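Local structure of Rho guanine nucleotide exchange factor 12 (Homo sapiens, 1TXD) at residues Thr123-Gln128 with Pro168-Arg173; Leu117-Ala122 with Leu208-Gln213; Thr42-Asp47 with Asp74-His79; Tyr34-His39 with Gly81-Met86. The protein acts as a guanine nucleotide exchange factor for the GTPase RhoA, through the DH and PH domains that make up this chain. The protein carries 1 engineered substitution. All blocks are in the same frame, centred on the assembly; numbering follows the deposited sequence.

Interaction 1 (Thr123-Gln128 with Pro168-Arg173); sequences TFCSNQ and PTQMQR
Phe124, Cys125 and Gln128 pack against Pro168, Gln170 and Met171 within the helical bundle of the DH (RhoGEF) domain, where the turn from helix 112-126 into helix 128-141 meets the first turn of helix 169-186. The apolar part rests on Phe124 and Cys125. With CG anti to the backbone N (chi1 -169°), the Phe124 ring turns to Gln170, and its CD2 lies 3.5 Å from Gln170 CB; the ring stands almost perpendicular to the Gln170 amide, 89° between the planes. Cys125 SG lies 3.6 Å from Met171 N, 3.7 Å from Gln170 CG and 4.0 Å from Met171 CB, while the thioether of Met171 bends off to Leu208 and Asn212 on helix 191-230.

The polar groups are arranged differently. The amide of Gln170 is used elsewhere: OE1 bonds His39 NE2, and NE2 bonds His79 NE2, tying this helix to helices 20-57 and 72-90. Gln128, its chain extended beyond CG, crosses the Pro168 ring at about a right angle and sets OE1 only 3.3 Å from Pro168 CA. Pro168 occupies the N-cap position, just before the helix, and Met171 N lies in the first turn. One water bridges the two segments: it accepts from Met171 N at 2.9 Å and lies 3.1 Å from Gln128 OE1, to which it can donate.

Interaction 2 (Leu117-Ala122 with Leu208-Gln213); sequences LKHAAA and LNFVNQ. Engineered in segment 208-213: Phe210 (natural residue Tyr).
Lys118 laid over the ring of Phe210, with Val211 against Ala121 and Ala122, makes a near-parallel helix-to-helix contact between helix 112-126 and the long helix 191-230. The axes of the two segments approach to 8.9 Å at 26°. The backbones come closest at Ala122 and Val211, whose CA atoms lie 4.6 Å apart.

Phe210 is an engineered substitution, the natural residue being tyrosine. Its CG is anti to the backbone N (chi1 178°), which carries the ring across to the other helix. The extended Lys118 chain crosses this ring at about a right angle and covers one face. Lys118 CG lies over that face, 3.5 Å from CD1 of Phe210, and Lys118 CE sits over the middle, 3.7 Å from the ring centroid, as a CH-pi contact. Lys118 NZ then makes an off-centre cation-pi contact, 4.7 Å from the Phe210 centroid.

In the helical bundle of the DH domain this pairing joins helix 112-126 to the helix that runs on toward the PH domain, with Leu174 of helix 169-186 touching both Ala121 and Val211. Around the ring, Ala122 CB meets Phe210 CE1 at 3.7 Å. The His119 ring is inclined at 45° to the Phe210 ring, whose CZ lies over one face of the imidazole, offset toward its rim. Val211 CG2 rests on the backbone of the facing helix, 3.8 Å from Lys118 O and a similar distance from Ala122 N.

Interaction 3 (Thr42-Asp47 with Asp74-His79); sequences TLKVLD and DILQLH
The His79 imidazole receives Leu43 CD1 obliquely, 3.8 Å from its CD2, while one ring face is covered by Leu78 CD2 of its own helix, over the centre. Both ring nitrogens are hydrogen-bonded outside the two segments, ND1 to Glu36 OE1 and NE2 to Gln170, bonds that would fix the rotation of the ring. His39 packs against it edge-to-face, and Tyr177 also touches it. The other flat group, the carboxylate of Asp47, has Leu76 CD2 against it, 3.8 Å from CG and 3.9 Å from OD1 of Asp47. Both oxygens of this buried acid are hydrogen-bonded, OD2 to Gln52 NE2, while its carbon rests on a methyl.

Two leucines carry the apolar packing. Leu43 spreads its methyls: CD1 also reaches Ile75 O, and CD2 meets Ile75 CD1 at 4.0 Å, the two side chains crossing at about a right angle. Leu76 answers from the other helix. Its CG, anti to the backbone N (chi1 177°), carries one methyl to Leu43 and the other to Asp47: CD1 lies 4.0 Å from Leu43 CB and touches Lys44 CG as well, while CD2 serves the acid.

Ile75 also touches Ala120 and Phe124 of helix 112-126, so a third helix joins the apolar layer. The axes of the two segments stand 10.0 Å apart at 150°. This antiparallel pairing of helices 20-57 and 72-90 belongs to the elongated helical bundle of the DH domain.

Interaction 4 (Tyr34-His39 with Gly81-Met86); sequences YTERAH and GLNEQM
Glu36 is wedged among Leu82, Asn83 and Met86 where helices 20-57 and 72-90 run antiparallel in the DH-domain helical bundle, their segment axes 9.6 Å apart at 148°. From its root outward, Glu36 CB meets the thioether of Met86, 3.6 Å from SD, with the Met86 methyl CE also against it. Glu36 CG keeps touching SD and lies 4.0 Å from Asn83 ND2. The chain then bends (chi2 74°), which swings CD away toward Leu82, 3.9 Å from its CD2. At the tip, Glu36 OE1 comes 3.6 Å from the same Leu82 CD2, so a hydrocarbon branch lies against the carboxylate.

The charge is met from beyond the two segments. OE1 is hydrogen-bonded to His79 ND1, and OE2 is gripped by a salt bridge from Arg173 and a hydrogen bond with Tyr177, both on helix 169-186; the buried acid therefore links three helices. Trp108 of helix 102-109 touches Leu82 and Met86 in turn.

Asn83 and Glu36 slide past each other in opposite directions, amide and carboxylate planes 30° apart, without a hydrogen bond between them. Asn83 OD1 is held by Lys87 NZ within its own helix. Asn83 ND2 packs against Arg37 without a hydrogen bond to it, 3.7 Å from its CA and N and 3.8 Å from its CB.

Overall arrangement
All four contacts belong to the DH domain, and helix 169-186, part of interaction 1, touches the other three. Interactions 3 and 4 pair the same helices, 20-57 and 72-90, with centres 11 Å apart; a probable hydrogen bond of 2.7 Å joins His79 ND1 to Glu36 OE1. Interaction 1 reaches both: Gln170 NE2 lies 2.8 Å from His79 NE2, again a probable hydrogen bond, and Arg173 NH2 forms a salt bridge of 2.7 Å with Glu36 OE2. Interactions 1 and 2 share helix 112-126, their centres 9 Å apart, and join where Met171 meets Leu208, Val211 and Asn212. Interaction 2 touches interaction 3 through Leu117 and Leu78 but does not touch interaction 4.

Interaction 1 (Thr123-Gln128 with Pro168-Arg173)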
# COMPACT_ATOMS: atom_id res chain seq x y z
N THR A 123 -0.67 -1.86 -8.91
CA THR A 123 -1.38 -3.13 -8.76
C THR A 123 -0.60 -4.08 -7.81
O THR A 123 -1.15 -4.56 -6.79
CB THR A 123 -1.61 -3.76 -10.12
OG1 THR A 123 -2.56 -2.96 -10.86
CG2 THR A 123 -2.24 -5.12 -10.03
N PHE A 124 0.67 -4.37 -8.15
CA PHE A 124 1.50 -5.15 -7.23
C PHE A 124 1.53 -4.57 -5.82
O PHE A 124 1.16 -5.23 -4.86
CB PHE A 124 2.91 -5.36 -7.71
CG PHE A 124 3.65 -6.37 -6.90
CD1 PHE A 124 3.40 -7.69 -7.05
CD2 PHE A 124 4.65 -5.99 -6.04
CE1 PHE A 124 4.07 -8.63 -6.31
CE2 PHE A 124 5.32 -6.95 -5.31
CZ PHE A 124 5.05 -8.25 -5.46
N CYS A 125 1.89 -3.32 -5.67
CA CYS A 125 2.16 -2.79 -4.37
C CYS A 125 0.91 -2.56 -3.49
O CYS A 125 0.99 -2.63 -2.28
CB CYS A 125 2.95 -1.46 -4.48
SG CYS A 125 4.57 -1.54 -5.30
N SER A 126 -0.21 -2.21 -4.11
CA SER A 126 -1.46 -1.90 -3.38
C SER A 126 -2.07 -3.21 -2.90
O SER A 126 -2.75 -3.23 -1.93
CB SER A 126 -2.46 -1.14 -4.27
OG SER A 126 -2.93 -1.96 -5.33
N ASN A 127 -1.74 -4.30 -3.57
CA ASN A 127 -2.11 -5.62 -3.16
C ASN A 127 -1.36 -6.25 -1.99
O ASN A 127 -1.83 -7.30 -1.44
CB ASN A 127 -1.92 -6.63 -4.30
CG ASN A 127 -2.70 -7.91 -4.04
OD1 ASN A 127 -3.81 -7.83 -3.62
ND2 ASN A 127 -2.08 -9.06 -4.17
N GLN A 128 -0.24 -5.64 -1.63
CA GLN A 128 0.64 -6.15 -0.63
C GLN A 128 -0.04 -6.52 0.69
O GLN A 128 0.26 -7.59 1.17
CB GLN A 128 1.81 -5.18 -0.37
CG GLN A 128 2.69 -5.63 0.82
CD GLN A 128 3.93 -4.79 0.93
OE1 GLN A 128 4.67 -4.65 -0.03
NE2 GLN A 128 4.14 -4.20 2.09
N PRO A 168 7.81 -6.76 -0.33
CA PRO A 168 7.92 -5.31 -0.23
C PRO A 168 9.13 -4.64 -0.98
O PRO A 168 9.37 -3.41 -0.79
CB PRO A 168 8.03 -5.04 1.28
CG PRO A 168 7.49 -6.26 2.03
CD PRO A 168 7.92 -7.48 0.95
N THR A 169 9.89 -5.44 -1.75
CA THR A 169 11.03 -4.91 -2.49
C THR A 169 10.57 -4.05 -3.66
O THR A 169 11.27 -3.04 -3.94
CB THR A 169 12.01 -5.97 -2.98
OG1 THR A 169 11.31 -7.00 -3.70
CG2 THR A 169 12.65 -6.67 -1.78
N GLN A 170 9.41 -4.36 -4.28
CA GLN A 170 8.89 -3.51 -5.35
C GLN A 170 8.60 -2.06 -4.87
O GLN A 170 9.07 -1.09 -5.48
CB GLN A 170 7.62 -4.05 -5.94
CG GLN A 170 7.19 -3.30 -7.16
CD GLN A 170 8.24 -3.37 -8.36
OE1 GLN A 170 9.13 -4.26 -8.41
NE2 GLN A 170 8.10 -2.44 -9.29
N MET A 171 7.84 -1.91 -3.78
CA MET A 171 7.56 -0.56 -3.27
C MET A 171 8.86 0.15 -2.97
O MET A 171 8.99 1.33 -3.30
CB MET A 171 6.64 -0.63 -2.04
CG MET A 171 6.29 0.71 -1.32
SD MET A 171 5.00 1.66 -2.20
CE MET A 171 5.96 2.92 -2.87
N GLN A 172 9.84 -0.54 -2.37
CA GLN A 172 11.05 0.16 -1.91
C GLN A 172 11.79 0.75 -3.13
O GLN A 172 12.24 1.88 -3.10
CB GLN A 172 12.00 -0.75 -1.10
CG GLN A 172 13.23 0.05 -0.49
CD GLN A 172 12.83 1.10 0.58
OE1 GLN A 172 11.65 1.20 0.96
NE2 GLN A 172 13.82 1.87 1.10
N ARG A 173 11.89 -0.06 -4.18
CA ARG A 173 12.50 0.32 -5.43
C ARG A 173 11.94 1.62 -5.99
O ARG A 173 12.66 2.52 -6.44
CB ARG A 173 12.40 -0.84 -6.46
CG ARG A 173 13.13 -0.52 -7.78
CD ARG A 173 14.59 -0.07 -7.60
NE ARG A 173 15.31 0.05 -8.87
CZ ARG A 173 16.51 0.62 -8.98
NH1 ARG A 173 17.12 0.99 -7.91
NH2 ARG A 173 17.13 0.78 -10.16
O HOH W 1 6.14 -4.05 -2.67

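Interaction 2 (Leu117-Ala122 with Leu208-Gln213)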
# COMPACT_ATOMS: atom_id res chain seq x y z
N LEU A 117 4.70 1.69 -15.79
CA LEU A 117 5.31 1.46 -14.50
C LEU A 117 4.37 1.80 -13.40
O LEU A 117 4.21 1.00 -12.53
CB LEU A 117 6.65 2.24 -14.33
CG LEU A 117 7.38 2.24 -13.01
CD1 LEU A 117 7.60 0.83 -12.58
CD2 LEU A 117 8.74 3.00 -13.09
N LYS A 118 3.71 2.96 -13.46
CA LYS A 118 2.84 3.36 -12.37
C LYS A 118 1.66 2.39 -12.24
O LYS A 118 1.37 1.95 -11.16
CB LYS A 118 2.42 4.84 -12.45
CG LYS A 118 1.11 5.20 -13.10
CD LYS A 118 1.10 6.71 -13.46
CE LYS A 118 -0.30 7.35 -13.52
NZ LYS A 118 -0.23 8.83 -13.75
N HIS A 119 1.03 1.98 -13.35
CA HIS A 119 -0.08 0.99 -13.21
C HIS A 119 0.33 -0.37 -12.76
O HIS A 119 -0.36 -1.02 -12.00
CB HIS A 119 -0.90 0.90 -14.47
CG HIS A 119 -1.76 2.10 -14.68
ND1 HIS A 119 -3.10 2.10 -14.45
CD2 HIS A 119 -1.47 3.33 -15.14
CE1 HIS A 119 -3.61 3.29 -14.75
NE2 HIS A 119 -2.63 4.04 -15.17
N ALA A 120 1.51 -0.81 -13.16
CA ALA A 120 1.90 -2.16 -12.79
C ALA A 120 2.33 -2.15 -11.34
O ALA A 120 1.90 -3.01 -10.55
CB ALA A 120 2.99 -2.66 -13.67
N ALA A 121 3.16 -1.20 -10.97
CA ALA A 121 3.58 -1.11 -9.58
C ALA A 121 2.40 -0.83 -8.63
O ALA A 121 2.44 -1.19 -7.43
CB ALA A 121 4.64 -0.03 -9.39
N ALA A 122 1.40 -0.13 -9.13
CA ALA A 122 0.24 0.26 -8.26
C ALA A 122 -0.56 -0.98 -7.93
O ALA A 122 -1.06 -1.14 -6.80
CB ALA A 122 -0.70 1.31 -8.95
N LEU A 208 5.60 7.57 -7.99
CA LEU A 208 5.65 7.16 -6.61
C LEU A 208 4.38 7.62 -5.90
O LEU A 208 3.76 6.80 -5.24
CB LEU A 208 6.89 7.73 -5.91
CG LEU A 208 7.00 7.55 -4.41
CD1 LEU A 208 7.00 6.09 -4.03
CD2 LEU A 208 8.26 8.35 -3.83
N ASN A 209 4.02 8.90 -6.03
CA ASN A 209 2.80 9.41 -5.41
C ASN A 209 1.52 8.68 -5.82
O ASN A 209 0.62 8.54 -4.99
CB ASN A 209 2.63 10.91 -5.67
CG ASN A 209 3.68 11.74 -4.98
OD1 ASN A 209 4.30 12.62 -5.60
ND2 ASN A 209 3.90 11.48 -3.69
N PHE A 210 1.44 8.22 -7.09
CA PHE A 210 0.28 7.47 -7.61
C PHE A 210 0.29 6.10 -6.99
O PHE A 210 -0.74 5.53 -6.67
CB PHE A 210 0.39 7.34 -9.15
CG PHE A 210 -0.75 6.54 -9.82
CD1 PHE A 210 -0.63 5.18 -10.05
CD2 PHE A 210 -1.92 7.19 -10.25
CE1 PHE A 210 -1.67 4.45 -10.69
CE2 PHE A 210 -2.95 6.48 -10.89
CZ PHE A 210 -2.82 5.09 -11.10
N VAL A 211 1.46 5.52 -6.86
CA VAL A 211 1.54 4.21 -6.25
C VAL A 211 1.19 4.32 -4.77
O VAL A 211 0.31 3.62 -4.30
CB VAL A 211 2.84 3.57 -6.48
CG1 VAL A 211 2.97 2.29 -5.58
CG2 VAL A 211 2.90 3.22 -7.95
N ASN A 212 1.82 5.24 -4.07
CA ASN A 212 1.51 5.47 -2.66
C ASN A 212 0.04 5.70 -2.33
O ASN A 212 -0.40 5.39 -1.23
CB ASN A 212 2.32 6.66 -2.08
CG ASN A 212 3.74 6.27 -1.69
OD1 ASN A 212 4.08 5.08 -1.57
ND2 ASN A 212 4.60 7.27 -1.51
N GLN A 213 -0.71 6.29 -3.25
CA GLN A 213 -2.08 6.68 -2.96
C GLN A 213 -2.96 5.43 -3.11
O GLN A 213 -3.88 5.19 -2.35
CB GLN A 213 -2.48 7.85 -3.89
CG GLN A 213 -3.84 8.48 -3.69
CD GLN A 213 -4.25 8.59 -2.23
OE1 GLN A 213 -3.59 9.29 -1.46
NE2 GLN A 213 -5.33 7.90 -1.85

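Interaction 3 (Thr42-Asp47 with Asp74-His79)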
# COMPACT_ATOMS: atom_id res chain seq x y z
N THR A 42 16.29 -9.89 -7.52
CA THR A 42 15.39 -10.05 -6.41
C THR A 42 14.03 -10.54 -6.89
O THR A 42 13.42 -11.50 -6.32
CB THR A 42 15.27 -8.64 -5.75
OG1 THR A 42 16.51 -8.34 -5.12
CG2 THR A 42 14.41 -8.62 -4.60
N LEU A 43 13.57 -9.93 -7.98
CA LEU A 43 12.28 -10.28 -8.51
C LEU A 43 12.34 -11.71 -9.08
O LEU A 43 11.37 -12.47 -8.94
CB LEU A 43 11.80 -9.26 -9.55
CG LEU A 43 11.33 -7.90 -9.02
CD1 LEU A 43 10.80 -7.04 -10.17
CD2 LEU A 43 10.31 -8.00 -7.96
N LYS A 44 13.44 -12.09 -9.68
CA LYS A 44 13.60 -13.50 -10.13
C LYS A 44 13.65 -14.50 -8.95
O LYS A 44 13.24 -15.64 -9.14
CB LYS A 44 14.81 -13.69 -11.01
CG LYS A 44 14.82 -12.88 -12.30
CD LYS A 44 15.91 -13.43 -13.27
CE LYS A 44 15.71 -12.94 -14.70
NZ LYS A 44 16.98 -12.80 -15.43
N VAL A 45 14.06 -14.07 -7.74
CA VAL A 45 13.92 -14.89 -6.53
C VAL A 45 12.45 -15.11 -6.18
O VAL A 45 12.08 -16.25 -6.04
CB VAL A 45 14.69 -14.35 -5.26
CG1 VAL A 45 14.40 -15.23 -3.98
CG2 VAL A 45 16.13 -14.29 -5.48
N LEU A 46 11.63 -14.05 -5.98
CA LEU A 46 10.20 -14.24 -5.80
C LEU A 46 9.69 -15.23 -6.82
O LEU A 46 8.93 -16.16 -6.49
CB LEU A 46 9.40 -12.99 -6.03
CG LEU A 46 9.41 -12.11 -4.77
CD1 LEU A 46 8.66 -10.92 -5.08
CD2 LEU A 46 8.73 -12.93 -3.65
N ASP A 47 9.94 -14.90 -8.05
CA ASP A 47 9.42 -15.73 -9.18
C ASP A 47 9.90 -17.14 -9.11
O ASP A 47 9.10 -18.07 -9.30
CB ASP A 47 9.71 -15.08 -10.56
CG ASP A 47 9.18 -15.88 -11.70
OD1 ASP A 47 10.03 -16.39 -12.46
OD2 ASP A 47 7.97 -16.16 -11.86
N ASP A 74 4.19 -9.29 -14.47
CA ASP A 74 4.36 -8.04 -15.24
C ASP A 74 5.38 -7.13 -14.60
O ASP A 74 6.08 -6.42 -15.29
CB ASP A 74 3.07 -7.26 -15.44
CG ASP A 74 1.91 -8.09 -15.85
OD1 ASP A 74 1.96 -9.10 -16.71
OD2 ASP A 74 0.82 -7.71 -15.39
N ILE A 75 5.50 -7.10 -13.30
CA ILE A 75 6.53 -6.21 -12.74
C ILE A 75 7.88 -6.84 -13.05
O ILE A 75 8.85 -6.16 -13.34
CB ILE A 75 6.40 -5.84 -11.24
CG1 ILE A 75 6.13 -7.03 -10.40
CG2 ILE A 75 5.25 -4.74 -10.98
CD1 ILE A 75 6.64 -6.82 -9.04
N LEU A 76 7.94 -8.15 -13.02
CA LEU A 76 9.11 -8.84 -13.51
C LEU A 76 9.52 -8.46 -14.93
O LEU A 76 10.68 -8.08 -15.11
CB LEU A 76 9.01 -10.34 -13.36
CG LEU A 76 10.15 -11.21 -13.89
CD1 LEU A 76 11.48 -10.94 -13.18
CD2 LEU A 76 9.79 -12.68 -13.75
N GLN A 77 8.64 -8.66 -15.92
CA GLN A 77 8.95 -8.38 -17.35
C GLN A 77 9.28 -6.87 -17.53
O GLN A 77 10.15 -6.52 -18.24
CB GLN A 77 7.79 -8.79 -18.28
CG GLN A 77 7.90 -10.19 -18.99
CD GLN A 77 9.28 -10.88 -18.85
OE1 GLN A 77 10.26 -10.47 -19.50
NE2 GLN A 77 9.36 -11.90 -18.00
N LEU A 78 8.61 -6.00 -16.79
CA LEU A 78 8.86 -4.59 -16.85
C LEU A 78 10.30 -4.20 -16.48
O LEU A 78 11.01 -3.51 -17.25
CB LEU A 78 7.85 -3.86 -15.98
CG LEU A 78 7.93 -2.35 -15.98
CD1 LEU A 78 6.65 -1.76 -15.57
CD2 LEU A 78 9.05 -1.84 -15.12
N HIS A 79 10.75 -4.71 -15.34
CA HIS A 79 12.09 -4.45 -14.81
C HIS A 79 13.19 -5.19 -15.59
O HIS A 79 14.28 -4.60 -15.80
CB HIS A 79 12.12 -4.74 -13.33
CG HIS A 79 11.44 -3.70 -12.50
ND1 HIS A 79 12.00 -2.47 -12.22
CD2 HIS A 79 10.23 -3.71 -11.88
CE1 HIS A 79 11.16 -1.76 -11.49
NE2 HIS A 79 10.09 -2.50 -11.25

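Interaction 4 (Tyr34-His39 with Gly81-Met86)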
# COMPACT_ATOMS: atom_id res chain seq x y z
N TYR A 34 23.15 -0.41 -11.90
CA TYR A 34 23.53 -1.53 -11.07
C TYR A 34 22.41 -1.98 -10.11
O TYR A 34 22.20 -3.17 -9.95
CB TYR A 34 24.80 -1.18 -10.26
CG TYR A 34 25.30 -2.30 -9.36
CD1 TYR A 34 26.35 -3.14 -9.77
CD2 TYR A 34 24.71 -2.53 -8.07
CE1 TYR A 34 26.81 -4.19 -8.94
CE2 TYR A 34 25.16 -3.58 -7.26
CZ TYR A 34 26.21 -4.40 -7.71
OH TYR A 34 26.69 -5.43 -6.94
N THR A 35 21.74 -1.03 -9.46
CA THR A 35 20.71 -1.35 -8.49
C THR A 35 19.45 -1.78 -9.23
O THR A 35 18.62 -2.43 -8.65
CB THR A 35 20.38 -0.16 -7.60
OG1 THR A 35 20.06 0.98 -8.41
CG2 THR A 35 21.58 0.26 -6.79
N GLU A 36 19.30 -1.42 -10.52
CA GLU A 36 18.26 -2.01 -11.34
C GLU A 36 18.53 -3.47 -11.61
O GLU A 36 17.59 -4.28 -11.63
CB GLU A 36 18.07 -1.31 -12.71
CG GLU A 36 16.85 -1.83 -13.47
CD GLU A 36 15.57 -1.34 -12.88
OE1 GLU A 36 14.53 -1.97 -13.12
OE2 GLU A 36 15.59 -0.35 -12.13
N ARG A 37 19.80 -3.83 -11.84
CA ARG A 37 20.13 -5.25 -12.06
C ARG A 37 19.88 -6.07 -10.76
O ARG A 37 19.33 -7.16 -10.78
CB ARG A 37 21.57 -5.39 -12.51
CG ARG A 37 21.90 -6.67 -13.28
CD ARG A 37 23.33 -6.70 -13.87
NE ARG A 37 23.71 -5.38 -14.43
CZ ARG A 37 24.66 -4.56 -13.95
NH1 ARG A 37 25.40 -4.88 -12.88
NH2 ARG A 37 24.87 -3.39 -14.56
N ALA A 38 20.27 -5.49 -9.63
CA ALA A 38 20.04 -6.09 -8.32
C ALA A 38 18.53 -6.32 -8.13
O ALA A 38 18.11 -7.39 -7.67
CB ALA A 38 20.59 -5.20 -7.23
N HIS A 39 17.75 -5.31 -8.48
CA HIS A 39 16.29 -5.38 -8.37
C HIS A 39 15.66 -6.51 -9.16
O HIS A 39 14.82 -7.25 -8.66
CB HIS A 39 15.62 -4.09 -8.81
CG HIS A 39 14.15 -4.10 -8.55
ND1 HIS A 39 13.64 -4.10 -7.27
CD2 HIS A 39 13.10 -4.22 -9.39
CE1 HIS A 39 12.32 -4.15 -7.34
NE2 HIS A 39 11.97 -4.19 -8.62
N GLY A 81 12.85 -5.58 -18.95
CA GLY A 81 12.92 -4.72 -20.12
C GLY A 81 13.68 -3.43 -19.84
O GLY A 81 14.44 -2.97 -20.63
N LEU A 82 13.46 -2.86 -18.66
CA LEU A 82 14.09 -1.63 -18.28
C LEU A 82 15.59 -1.84 -18.12
O LEU A 82 16.41 -1.02 -18.59
CB LEU A 82 13.47 -1.14 -16.95
CG LEU A 82 14.05 0.13 -16.33
CD1 LEU A 82 14.32 1.28 -17.41
CD2 LEU A 82 13.11 0.60 -15.22
N ASN A 83 15.95 -2.94 -17.46
CA ASN A 83 17.32 -3.37 -17.31
C ASN A 83 17.99 -3.61 -18.67
O ASN A 83 19.13 -3.29 -18.82
CB ASN A 83 17.39 -4.64 -16.48
CG ASN A 83 18.80 -5.02 -16.12
OD1 ASN A 83 19.27 -6.11 -16.44
ND2 ASN A 83 19.49 -4.11 -15.48
N GLU A 84 17.28 -4.17 -19.64
CA GLU A 84 17.86 -4.40 -20.95
C GLU A 84 18.13 -3.06 -21.66
O GLU A 84 19.12 -2.94 -22.37
CB GLU A 84 16.94 -5.29 -21.80
CG GLU A 84 16.95 -6.77 -21.43
CD GLU A 84 18.37 -7.36 -21.33
OE1 GLU A 84 19.22 -7.03 -22.19
OE2 GLU A 84 18.63 -8.15 -20.40
N GLN A 85 17.27 -2.06 -21.45
CA GLN A 85 17.42 -0.77 -22.09
C GLN A 85 18.61 -0.05 -21.46
O GLN A 85 19.31 0.71 -22.11
CB GLN A 85 16.16 0.07 -21.94
CG GLN A 85 14.94 -0.46 -22.67
CD GLN A 85 13.68 0.27 -22.26
OE1 GLN A 85 13.35 0.34 -21.08
NE2 GLN A 85 12.98 0.82 -23.23
N MET A 86 18.85 -0.30 -20.19
CA MET A 86 19.98 0.30 -19.50
C MET A 86 21.26 -0.34 -20.03
O MET A 86 22.21 0.37 -20.37
CB MET A 86 19.88 0.17 -17.99
CG MET A 86 18.94 1.16 -17.34
SD MET A 86 18.51 0.53 -15.74
CE MET A 86 17.55 1.86 -14.96